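PDB 3HYI: protein DUF199/WhiA from Thermotoga maritima, which is probably involved in cell division and chromosome segregation, and probably binds DNA, joining a degenerate LAGLIDADG homing endonuclease domain to a C-terminal helix-turn-helix domain. Local coordinates for residues A[177-182]-A[189-194]; A[64-67]-A[72-75]; A[249-254]-A[282-287]; A[229-234]-A[286-291]. One frame throughout, in Å; residues are numbered along the deposited sequence.

Interaction 1 of 4, residues A[177-182]-A[189-194]; sequences DILVFL and RKLEEI
L179 lays its CD2 methyl against the CG2 branch of I194, 3.5 Å away, and the two side chains lie alongside, pointing opposite ways. The same CD2 also lies near CB and CD1 of I194, so a single methyl rests along much of that isoleucine. CG2 of I194 stands anti to the backbone N and meets L179, whereas CD1 touches L182 as well as L179. CG1 takes the place beside that N (chi1 -69°) and, with an extended chi2, carries CD1 to 3.8 Å from CD1 of L182. L182 and I194 meet there nearly perpendicular. One turn away, CD2 of L191 rests on L179 O and on CB of L182, 3.9 Å from each, and also touches CD2 of L179. Replacing I194 by an alanine would probably strip L182 CD1 of its partner across the helices, leave L179 CD2 with little of the isoleucine beyond CB, and open a gap. These helices, 175-184 and 189-201, run almost antiparallel, at 168° with segment axes 10.5 Å apart, and form a helical hairpin in the second LAGLIDADG-like region. M125 of strand 123-125 touches both L182 and I194, and helix 9-16 packs on the same two residues through I13 and F9. No hydrogen bond crosses between the segments, consistent with a pair held mainly by van der Waals packing and the hydrophobic effect.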
loop_
_atom_site.group_PDB
_atom_site.type_symbol
_atom_site.label_atom_id
_atom_site.label_comp_id
_atom_site.label_asym_id
_atom_site.label_seq_id
_atom_site.Cartn_x
_atom_site.Cartn_y
_atom_site.Cartn_z
ATOM N N ASP A 177 -0.728 1.963 11.522
ATOM C CA ASP A 177 0.383 1.608 12.414
ATOM C C ASP A 177 1.726 2.139 11.916
ATOM O O ASP A 177 2.586 2.508 12.719
ATOM C CB ASP A 177 0.474 0.085 12.584
ATOM C CG ASP A 177 -0.674 -0.491 13.402
ATOM O OD1 ASP A 177 -1.453 0.290 13.988
ATOM O OD2 ASP A 177 -0.791 -1.733 13.468
ATOM N N ILE A 178 1.901 2.163 10.596
ATOM C CA ILE A 178 3.121 2.688 9.979
ATOM C C ILE A 178 3.302 4.179 10.276
ATOM O O ILE A 178 4.401 4.621 10.614
ATOM C CB ILE A 178 3.119 2.451 8.448
ATOM C CG1 ILE A 178 3.396 0.975 8.139
ATOM C CG2 ILE A 178 4.159 3.321 7.758
ATOM C CD1 ILE A 178 3.168 0.602 6.693
ATOM N N LEU A 179 2.222 4.947 10.156
ATOM C CA LEU A 179 2.261 6.381 10.448
ATOM C C LEU A 179 2.560 6.659 11.922
ATOM O O LEU A 179 3.314 7.584 12.240
ATOM C CB LEU A 179 0.942 7.052 10.038
ATOM C CG LEU A 179 0.738 7.195 8.527
ATOM C CD1 LEU A 179 -0.692 7.598 8.204
ATOM C CD2 LEU A 179 1.733 8.198 7.945
ATOM N N VAL A 180 1.968 5.863 12.811
ATOM C CA VAL A 180 2.232 5.962 14.249
ATOM C C VAL A 180 3.706 5.691 14.535
ATOM O O VAL A 180 4.351 6.425 15.285
ATOM C CB VAL A 180 1.383 4.954 15.060
ATOM C CG1 VAL A 180 1.749 5.012 16.535
ATOM C CG2 VAL A 180 -0.106 5.223 14.867
ATOM N N PHE A 181 4.218 4.623 13.928
ATOM C CA PHE A 181 5.617 4.237 14.051
ATOM C C PHE A 181 6.537 5.359 13.583
ATOM O O PHE A 181 7.461 5.756 14.298
ATOM C CB PHE A 181 5.880 2.972 13.227
ATOM C CG PHE A 181 7.282 2.449 13.343
ATOM C CD1 PHE A 181 7.601 1.488 14.295
ATOM C CD2 PHE A 181 8.283 2.909 12.494
ATOM C CE1 PHE A 181 8.897 1.001 14.403
ATOM C CE2 PHE A 181 9.582 2.427 12.598
ATOM C CZ PHE A 181 9.889 1.470 13.552
ATOM N N LEU A 182 6.270 5.870 12.384
ATOM C CA LEU A 182 7.109 6.907 11.787
ATOM C C LEU A 182 7.091 8.201 12.594
ATOM O O LEU A 182 8.136 8.814 12.804
ATOM C CB LEU A 182 6.690 7.180 10.338
ATOM C CG LEU A 182 6.993 6.056 9.339
ATOM C CD1 LEU A 182 6.401 6.395 7.985
ATOM C CD2 LEU A 182 8.490 5.801 9.220
ATOM N N ARG A 189 7.661 15.780 7.892
ATOM C CA ARG A 189 7.199 16.240 6.577
ATOM C C ARG A 189 6.515 15.134 5.789
ATOM O O ARG A 189 5.481 15.359 5.159
ATOM C CB ARG A 189 8.358 16.791 5.742
ATOM C CG ARG A 189 9.068 17.986 6.361
ATOM N N LYS A 190 7.091 13.936 5.837
ATOM C CA LYS A 190 6.613 12.831 5.010
ATOM C C LYS A 190 5.296 12.215 5.474
ATOM O O LYS A 190 4.658 11.497 4.708
ATOM C CB LYS A 190 7.690 11.748 4.859
ATOM C CG LYS A 190 8.631 12.016 3.685
ATOM C CD LYS A 190 8.775 10.803 2.771
ATOM C CE LYS A 190 8.978 11.208 1.318
ATOM N NZ LYS A 190 9.845 12.420 1.156
ATOM N N LEU A 191 4.878 12.508 6.703
ATOM C CA LEU A 191 3.584 12.036 7.195
ATOM C C LEU A 191 2.437 12.665 6.399
ATOM O O LEU A 191 1.397 12.037 6.206
ATOM C CB LEU A 191 3.408 12.352 8.683
ATOM C CG LEU A 191 4.484 11.869 9.664
ATOM C CD1 LEU A 191 4.283 12.546 11.020
ATOM C CD2 LEU A 191 4.456 10.355 9.798
ATOM N N GLU A 192 2.640 13.900 5.939
ATOM C CA GLU A 192 1.639 14.614 5.146
ATOM C C GLU A 192 1.508 14.027 3.740
ATOM O O GLU A 192 0.404 13.909 3.210
ATOM C CB GLU A 192 1.997 16.100 5.053
ATOM N N GLU A 193 2.642 13.664 3.148
ATOM C CA GLU A 193 2.675 13.076 1.808
ATOM C C GLU A 193 1.996 11.710 1.789
ATOM O O GLU A 193 1.272 11.379 0.849
ATOM C CB GLU A 193 4.121 12.929 1.327
ATOM C CG GLU A 193 4.873 14.245 1.195
ATOM C CD GLU A 193 6.361 14.053 0.988
ATOM O OE1 GLU A 193 6.744 13.093 0.286
ATOM O OE2 GLU A 193 7.147 14.871 1.517
ATOM N N ILE A 194 2.240 10.925 2.834
ATOM C CA ILE A 194 1.641 9.600 2.968
ATOM C C ILE A 194 0.118 9.683 3.086
ATOM O O ILE A 194 -0.590 8.860 2.503
ATOM C CB ILE A 194 2.233 8.836 4.179
ATOM C CG1 ILE A 194 3.692 8.463 3.902
ATOM C CG2 ILE A 194 1.433 7.573 4.474
ATOM C CD1 ILE A 194 4.409 7.845 5.087
#

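Interaction 2 of 4, residues A[64-67]-A[72-75]; sequences NLMK and PVSE
The carbonyl O of P72 faces the terminal methyl of M66, with CE 4.0 Å away, a van der Waals approach; two residues on, S74 OG is hydrogen-bonded to T92 O of the neighbouring strand 88-94. M66 reaches the strand by a folded path. CG stands beside the backbone N, and bends at chi2 (-59°) and chi3 take SD away from V73 and then swing CE toward the P72 carbonyl. Its middle part does the apolar work: CG lies 3.9 Å from CG1 of V73 and CB 4.1 Å from the same methyl, the two side chains meeting at a slant. V73 thus offers one branch only to the methionine within this contact. Two strand residues, S74 and E75, stand opposite the single residue T92, which makes a classic beta bulge just after the touching residues. The contact joins the end of helix 56-68 to the start of strand 73-79, an outermost strand of the four-stranded antiparallel sheet in the N-terminal LAGLIDADG-like region. M66 also touches A93 on the adjacent strand 88-94, while L65 turns to helix 25-39.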
loop_
_atom_site.group_PDB
_atom_site.type_symbol
_atom_site.label_atom_id
_atom_site.label_comp_id
_atom_site.label_asym_id
_atom_site.label_seq_id
_atom_site.Cartn_x
_atom_site.Cartn_y
_atom_site.Cartn_z
ATOM N N ASN A 64 26.674 11.272 14.238
ATOM C CA ASN A 64 26.140 12.276 15.161
ATOM C C ASN A 64 25.956 11.741 16.587
ATOM O O ASN A 64 26.150 12.478 17.557
ATOM C CB ASN A 64 24.819 12.845 14.641
ATOM C CG ASN A 64 24.990 13.673 13.369
ATOM O OD1 ASN A 64 26.098 14.062 13.002
ATOM N ND2 ASN A 64 23.875 13.953 12.699
ATOM N N LEU A 65 25.581 10.471 16.711
ATOM C CA LEU A 65 25.455 9.822 18.022
ATOM C C LEU A 65 26.811 9.691 18.708
ATOM O O LEU A 65 26.947 9.990 19.896
ATOM C CB LEU A 65 24.813 8.435 17.883
ATOM C CG LEU A 65 23.289 8.309 18.023
ATOM C CD1 LEU A 65 22.578 9.614 17.768
ATOM C CD2 LEU A 65 22.772 7.231 17.078
ATOM N N MET A 66 27.807 9.238 17.951
ATOM C CA MET A 66 29.175 9.105 18.463
ATOM C C MET A 66 29.786 10.453 18.849
ATOM O O MET A 66 30.591 10.533 19.778
ATOM C CB MET A 66 30.063 8.406 17.429
ATOM C CG MET A 66 29.718 6.941 17.206
ATOM S SD MET A 66 29.825 5.938 18.704
ATOM C CE MET A 66 31.589 5.640 18.786
ATOM N N LYS A 67 29.397 11.499 18.126
ATOM C CA LYS A 67 29.817 12.867 18.426
ATOM C C LYS A 67 29.174 13.365 19.721
ATOM O O LYS A 67 29.834 14.009 20.537
ATOM C CB LYS A 67 29.444 13.782 17.261
ATOM C CG LYS A 67 29.671 15.270 17.483
ATOM C CD LYS A 67 29.156 16.054 16.282
ATOM C CE LYS A 67 28.960 17.526 16.596
ATOM N NZ LYS A 67 30.243 18.275 16.553
ATOM N N PRO A 72 35.412 8.383 19.434
ATOM C CA PRO A 72 36.024 8.414 18.108
ATOM C C PRO A 72 35.578 7.270 17.200
ATOM O O PRO A 72 35.444 6.132 17.656
ATOM C CB PRO A 72 37.520 8.276 18.417
ATOM C CG PRO A 72 37.564 7.482 19.665
ATOM C CD PRO A 72 36.360 7.907 20.460
ATOM N N VAL A 73 35.340 7.583 15.928
ATOM C CA VAL A 73 35.202 6.560 14.899
ATOM C C VAL A 73 36.544 6.484 14.172
ATOM O O VAL A 73 37.100 7.506 13.766
ATOM C CB VAL A 73 34.033 6.848 13.924
ATOM C CG1 VAL A 73 32.737 7.057 14.698
ATOM C CG2 VAL A 73 34.329 8.047 13.047
ATOM N N SER A 74 37.068 5.270 14.035
ATOM C CA SER A 74 38.435 5.061 13.554
ATOM C C SER A 74 38.538 4.929 12.033
ATOM O O SER A 74 39.551 5.314 11.448
ATOM C CB SER A 74 39.036 3.821 14.222
ATOM O OG SER A 74 38.130 2.730 14.179
ATOM N N GLU A 75 37.502 4.383 11.401
ATOM C CA GLU A 75 37.532 4.112 9.965
ATOM C C GLU A 75 36.143 4.168 9.329
ATOM O O GLU A 75 35.155 3.748 9.929
ATOM C CB GLU A 75 38.168 2.740 9.703
ATOM C CG GLU A 75 38.087 2.266 8.251
ATOM C CD GLU A 75 38.867 0.992 8.004
ATOM O OE1 GLU A 75 38.266 -0.103 8.079
ATOM O OE2 GLU A 75 40.087 1.085 7.747
#

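Interaction 3 of 4, residues A[249-254]-A[282-287]; sequences RRVALV and KRIIKI
I284 points its delta methyl at the helix surface formed by V251 and A252, and the whole contact converges on that one atom. CD1 lies 4.0 Å from CG1 of V251 and 4.1 Å from CB of A252, with the backbone N of A252 at a similar distance. The isoleucine therefore ends over the junction of V251 and A252, resting partly on side chains and partly on the main chain. Two torsions bring it there: CG1 sits beside the backbone N (chi1 -73°), and a nearly extended chi2 of 168° pushes CD1 straight out from helix 274-288. V251 meets it at an oblique angle, offering the methyl CG1 that stands anti to its own backbone N. A252 adds just its CB, and this small side chain lets the isoleucine methyl come down close to the backbone of helix 246-257. With the CA atoms of A252 and I284 7.7 Å apart, the isoleucine spans most of the gap between the backbones. All three residues are buried, and the neighbours extend the same apolar layer: I284 touches L248 and I235, V251 reaches I277 and L281, and A252 meets I232. At the margin of this layer, R283 makes a salt bridge through NH2 to D247. Helix 274-288 lies within the predicted helix-turn-helix motif, and the contact packs it against a preceding helix in a small helical core, as is typical of helix-turn-helix DNA-binding domains.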
loop_
_atom_site.group_PDB
_atom_site.type_symbol
_atom_site.label_atom_id
_atom_site.label_comp_id
_atom_site.label_asym_id
_atom_site.label_seq_id
_atom_site.Cartn_x
_atom_site.Cartn_y
_atom_site.Cartn_z
ATOM N N ARG A 249 -35.799 -9.668 -38.904
ATOM C CA ARG A 249 -37.020 -10.411 -38.618
ATOM C C ARG A 249 -36.852 -11.362 -37.437
ATOM O O ARG A 249 -37.723 -11.437 -36.571
ATOM C CB ARG A 249 -37.463 -11.195 -39.847
ATOM C CG ARG A 249 -38.713 -12.021 -39.629
ATOM C CD ARG A 249 -39.086 -12.749 -40.892
ATOM N NE ARG A 249 -38.096 -13.776 -41.204
ATOM C CZ ARG A 249 -38.100 -15.013 -40.708
ATOM N NH1 ARG A 249 -39.060 -15.411 -39.876
ATOM N NH2 ARG A 249 -37.140 -15.866 -41.054
ATOM N N ARG A 250 -35.736 -12.089 -37.416
ATOM C CA ARG A 250 -35.443 -13.027 -36.333
ATOM C C ARG A 250 -35.229 -12.311 -35.005
ATOM O O ARG A 250 -35.631 -12.813 -33.954
ATOM C CB ARG A 250 -34.205 -13.862 -36.665
ATOM C CG ARG A 250 -34.387 -14.779 -37.859
ATOM C CD ARG A 250 -33.220 -15.743 -37.986
ATOM N NE ARG A 250 -32.008 -15.079 -38.471
ATOM C CZ ARG A 250 -31.765 -14.769 -39.745
ATOM N NH1 ARG A 250 -32.655 -15.045 -40.698
ATOM N NH2 ARG A 250 -30.624 -14.169 -40.074
ATOM N N VAL A 251 -34.589 -11.144 -35.062
ATOM C CA VAL A 251 -34.334 -10.326 -33.875
ATOM C C VAL A 251 -35.633 -9.766 -33.286
ATOM O O VAL A 251 -35.798 -9.723 -32.062
ATOM C CB VAL A 251 -33.355 -9.171 -34.198
ATOM C CG1 VAL A 251 -33.271 -8.176 -33.046
ATOM C CG2 VAL A 251 -31.974 -9.731 -34.526
ATOM N N ALA A 252 -36.546 -9.344 -34.161
ATOM C CA ALA A 252 -37.861 -8.846 -33.748
ATOM C C ALA A 252 -38.680 -9.938 -33.069
ATOM O O ALA A 252 -39.302 -9.697 -32.036
ATOM C CB ALA A 252 -38.620 -8.286 -34.945
ATOM N N LEU A 253 -38.672 -11.135 -33.652
ATOM C CA LEU A 253 -39.385 -12.282 -33.086
ATOM C C LEU A 253 -38.838 -12.699 -31.717
ATOM O O LEU A 253 -39.604 -12.902 -30.777
ATOM C CB LEU A 253 -39.329 -13.479 -34.043
ATOM C CG LEU A 253 -40.150 -13.380 -35.333
ATOM C CD1 LEU A 253 -39.920 -14.612 -36.190
ATOM C CD2 LEU A 253 -41.630 -13.204 -35.033
ATOM N N VAL A 254 -37.519 -12.828 -31.615
ATOM C CA VAL A 254 -36.874 -13.249 -30.367
ATOM C C VAL A 254 -37.125 -12.258 -29.222
ATOM O O VAL A 254 -37.389 -12.671 -28.093
ATOM C CB VAL A 254 -35.350 -13.486 -30.567
ATOM C CG1 VAL A 254 -34.606 -13.433 -29.249
ATOM C CG2 VAL A 254 -35.113 -14.827 -31.248
ATOM N N LYS A 282 -31.712 -1.201 -32.995
ATOM C CA LYS A 282 -31.700 0.227 -33.344
ATOM C C LYS A 282 -32.257 0.467 -34.751
ATOM O O LYS A 282 -32.998 1.425 -34.978
ATOM C CB LYS A 282 -30.286 0.800 -33.242
ATOM C CG LYS A 282 -29.722 0.815 -31.831
ATOM N N ARG A 283 -31.895 -0.407 -35.689
ATOM C CA ARG A 283 -32.443 -0.357 -37.046
ATOM C C ARG A 283 -33.951 -0.579 -37.060
ATOM O O ARG A 283 -34.680 0.103 -37.782
ATOM C CB ARG A 283 -31.783 -1.408 -37.938
ATOM C CG ARG A 283 -30.355 -1.080 -38.336
ATOM C CD ARG A 283 -29.982 -1.773 -39.640
ATOM N NE ARG A 283 -29.541 -3.153 -39.434
ATOM C CZ ARG A 283 -29.707 -4.152 -40.302
ATOM N NH1 ARG A 283 -30.345 -3.973 -41.457
ATOM N NH2 ARG A 283 -29.246 -5.358 -40.003
ATOM N N ILE A 284 -34.405 -1.549 -36.270
ATOM C CA ILE A 284 -35.827 -1.862 -36.161
ATOM C C ILE A 284 -36.606 -0.658 -35.624
ATOM O O ILE A 284 -37.672 -0.324 -36.135
ATOM C CB ILE A 284 -36.058 -3.106 -35.268
ATOM C CG1 ILE A 284 -35.620 -4.372 -36.009
ATOM C CG2 ILE A 284 -37.520 -3.221 -34.861
ATOM C CD1 ILE A 284 -35.542 -5.605 -35.127
ATOM N N ILE A 285 -36.058 -0.007 -34.604
ATOM C CA ILE A 285 -36.655 1.210 -34.048
ATOM C C ILE A 285 -36.692 2.344 -35.084
ATOM O O ILE A 285 -37.689 3.060 -35.189
ATOM C CB ILE A 285 -35.906 1.667 -32.777
ATOM C CG1 ILE A 285 -36.179 0.693 -31.627
ATOM C CG2 ILE A 285 -36.325 3.077 -32.368
ATOM C CD1 ILE A 285 -35.291 0.913 -30.417
ATOM N N LYS A 286 -35.607 2.492 -35.843
ATOM C CA LYS A 286 -35.538 3.464 -36.944
ATOM C C LYS A 286 -36.641 3.212 -37.979
ATOM O O LYS A 286 -37.282 4.153 -38.450
ATOM C CB LYS A 286 -34.142 3.431 -37.596
ATOM C CG LYS A 286 -34.031 4.020 -39.010
ATOM C CD LYS A 286 -34.295 5.520 -39.058
ATOM C CE LYS A 286 -34.255 6.028 -40.494
ATOM N NZ LYS A 286 -34.417 7.507 -40.594
ATOM N N ILE A 287 -36.861 1.944 -38.321
ATOM C CA ILE A 287 -37.927 1.562 -39.253
ATOM C C ILE A 287 -39.323 1.856 -38.690
ATOM O O ILE A 287 -40.210 2.287 -39.423
ATOM C CB ILE A 287 -37.824 0.065 -39.647
ATOM C CG1 ILE A 287 -36.627 -0.151 -40.580
ATOM C CG2 ILE A 287 -39.102 -0.412 -40.325
ATOM C CD1 ILE A 287 -36.310 -1.607 -40.844
#

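Interaction 4 of 4, residues A[229-234]-A[286-291]; sequences IRAIEL and KIAERF
L234 begins its contact at CB, which lies 4.2 Å from CB of F291. From there CG takes the position beside the backbone N (chi1 -73°), which turns the branch toward A288, and the tip CD1 arrives 3.9 Å from the carbonyl O of A288. CB of A288 is a looser neighbour of the same methyl, at 4.5 Å. The leucine's own carbonyl also takes part: L234 O approaches CD2 of F291 obliquely at 4.0 Å, and it also accepts a hydrogen bond from ND2 of N238. One turn earlier the helices come much closer. CB of A288 sits 3.5 Å from CB of A231 and nearer still, 3.3 Å, to A231 O, an intimate approach that two alanines permit, with CA atoms just 5.1 Å apart. Here the long helix 207-238 packs against the C-terminal part of helix 274-288, the last helix within the predicted helix-turn-helix motif of the C-terminal domain. A288 O accepts the backbone N of F291, so the carbonyl that meets L234 CD1 also helps to set the position of the phenylalanine. The F291 ring is covered on one face by CB of R290, centred 3.7 Å above its plane. V294 touches L234 as well, and I235 adds a further contact to A288.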
loop_
_atom_site.group_PDB
_atom_site.type_symbol
_atom_site.label_atom_id
_atom_site.label_comp_id
_atom_site.label_asym_id
_atom_site.label_seq_id
_atom_site.Cartn_x
_atom_site.Cartn_y
_atom_site.Cartn_z
ATOM N N ILE A 229 -39.902 -3.285 -27.862
ATOM C CA ILE A 229 -41.176 -3.986 -27.969
ATOM C C ILE A 229 -42.181 -3.145 -28.758
ATOM O O ILE A 229 -42.782 -3.634 -29.712
ATOM C CB ILE A 229 -41.745 -4.346 -26.579
ATOM C CG1 ILE A 229 -40.850 -5.380 -25.888
ATOM C CG2 ILE A 229 -43.155 -4.903 -26.701
ATOM C CD1 ILE A 229 -41.193 -5.606 -24.429
ATOM N N ARG A 230 -42.326 -1.875 -28.380
ATOM C CA ARG A 230 -43.237 -0.952 -29.069
ATOM C C ARG A 230 -42.927 -0.832 -30.567
ATOM O O ARG A 230 -43.838 -0.858 -31.397
ATOM C CB ARG A 230 -43.190 0.434 -28.419
ATOM C CG ARG A 230 -44.309 1.362 -28.864
ATOM N N ALA A 231 -41.646 -0.704 -30.905
ATOM C CA ALA A 231 -41.212 -0.615 -32.306
ATOM C C ALA A 231 -41.570 -1.876 -33.096
ATOM O O ALA A 231 -42.024 -1.798 -34.235
ATOM C CB ALA A 231 -39.708 -0.361 -32.380
ATOM N N ILE A 232 -41.362 -3.036 -32.480
ATOM C CA ILE A 232 -41.692 -4.317 -33.099
ATOM C C ILE A 232 -43.201 -4.468 -33.306
ATOM O O ILE A 232 -43.639 -4.995 -34.330
ATOM C CB ILE A 232 -41.165 -5.494 -32.249
ATOM C CG1 ILE A 232 -39.634 -5.497 -32.251
ATOM C CG2 ILE A 232 -41.674 -6.822 -32.781
ATOM C CD1 ILE A 232 -39.037 -6.368 -31.189
ATOM N N GLU A 233 -43.984 -3.997 -32.336
ATOM C CA GLU A 233 -45.448 -4.082 -32.397
ATOM C C GLU A 233 -46.005 -3.235 -33.541
ATOM O O GLU A 233 -46.914 -3.664 -34.246
ATOM C CB GLU A 233 -46.090 -3.619 -31.080
ATOM C CG GLU A 233 -45.636 -4.353 -29.814
ATOM C CD GLU A 233 -46.331 -5.676 -29.583
ATOM O OE1 GLU A 233 -46.722 -6.333 -30.574
ATOM O OE2 GLU A 233 -46.475 -6.065 -28.399
ATOM N N LEU A 234 -45.470 -2.027 -33.702
ATOM C CA LEU A 234 -45.888 -1.123 -34.779
ATOM C C LEU A 234 -45.619 -1.724 -36.155
ATOM O O LEU A 234 -46.476 -1.672 -37.038
ATOM C CB LEU A 234 -45.169 0.225 -34.661
ATOM C CG LEU A 234 -45.626 1.143 -33.527
ATOM C CD1 LEU A 234 -44.629 2.268 -33.319
ATOM C CD2 LEU A 234 -47.013 1.707 -33.809
ATOM N N LYS A 286 -35.607 2.492 -35.843
ATOM C CA LYS A 286 -35.538 3.464 -36.944
ATOM C C LYS A 286 -36.641 3.212 -37.979
ATOM O O LYS A 286 -37.282 4.153 -38.450
ATOM C CB LYS A 286 -34.142 3.431 -37.596
ATOM C CG LYS A 286 -34.031 4.020 -39.010
ATOM C CD LYS A 286 -34.295 5.520 -39.058
ATOM C CE LYS A 286 -34.255 6.028 -40.494
ATOM N NZ LYS A 286 -34.417 7.507 -40.594
ATOM N N ILE A 287 -36.861 1.944 -38.321
ATOM C CA ILE A 287 -37.927 1.562 -39.253
ATOM C C ILE A 287 -39.323 1.856 -38.690
ATOM O O ILE A 287 -40.210 2.287 -39.423
ATOM C CB ILE A 287 -37.824 0.065 -39.647
ATOM C CG1 ILE A 287 -36.627 -0.151 -40.580
ATOM C CG2 ILE A 287 -39.102 -0.412 -40.325
ATOM C CD1 ILE A 287 -36.310 -1.607 -40.844
ATOM N N ALA A 288 -39.508 1.637 -37.390
ATOM C CA ALA A 288 -40.814 1.828 -36.749
ATOM C C ALA A 288 -41.239 3.299 -36.573
ATOM O O ALA A 288 -42.394 3.563 -36.241
ATOM C CB ALA A 288 -40.847 1.106 -35.403
ATOM N N GLU A 289 -40.317 4.244 -36.781
ATOM C CA GLU A 289 -40.637 5.682 -36.705
ATOM C C GLU A 289 -41.625 6.106 -37.798
ATOM O O GLU A 289 -42.387 7.059 -37.630
ATOM C CB GLU A 289 -39.362 6.529 -36.799
ATOM C CG GLU A 289 -38.553 6.568 -35.511
ATOM C CD GLU A 289 -37.232 7.309 -35.658
ATOM O OE1 GLU A 289 -37.170 8.294 -36.428
ATOM O OE2 GLU A 289 -36.253 6.909 -34.993
ATOM N N ARG A 290 -41.556 5.404 -38.926
ATOM C CA ARG A 290 -42.579 5.407 -39.974
ATOM C C ARG A 290 -44.005 5.464 -39.426
ATOM O O ARG A 290 -44.807 6.306 -39.829
ATOM C CB ARG A 290 -42.455 4.103 -40.775
ATOM C CG ARG A 290 -42.478 4.247 -42.269
ATOM C CD ARG A 290 -41.843 3.031 -42.929
ATOM N NE ARG A 290 -40.398 2.977 -42.696
ATOM C CZ ARG A 290 -39.536 2.265 -43.419
ATOM N NH1 ARG A 290 -39.950 1.534 -44.450
ATOM N NH2 ARG A 290 -38.242 2.289 -43.116
ATOM N N PHE A 291 -44.295 4.552 -38.501
ATOM C CA PHE A 291 -45.665 4.187 -38.145
ATOM C C PHE A 291 -46.187 4.810 -36.856
ATOM O O PHE A 291 -47.397 4.862 -36.644
ATOM C CB PHE A 291 -45.767 2.664 -38.027
ATOM C CG PHE A 291 -45.253 1.927 -39.230
ATOM C CD1 PHE A 291 -45.784 2.175 -40.490
ATOM C CD2 PHE A 291 -44.245 0.980 -39.107
ATOM C CE1 PHE A 291 -45.315 1.495 -41.606
ATOM C CE2 PHE A 291 -43.771 0.296 -40.219
ATOM C CZ PHE A 291 -44.307 0.555 -41.470
#

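How the interactions relate
Along the chain, interaction 2 comes first, then interaction 1, and both are complete before interactions 3 and 4 begin. The first two belong to the two LAGLIDADG-like regions, one at the edge of the N-terminal sheet and the other in a helical hairpin, with centres 29 Å apart and not in contact. Interactions 3 and 4 lie in the helix-turn-helix domain, their centres 8 Å apart. Both use helix 274-288, and they touch directly, I284 and I285 packing on I232 and A231 of helix 207-238. Some 61 Å separates the centres of interactions 1 and 3, consistent with an extended protein whose endonuclease-like and DNA-binding parts have separate cores.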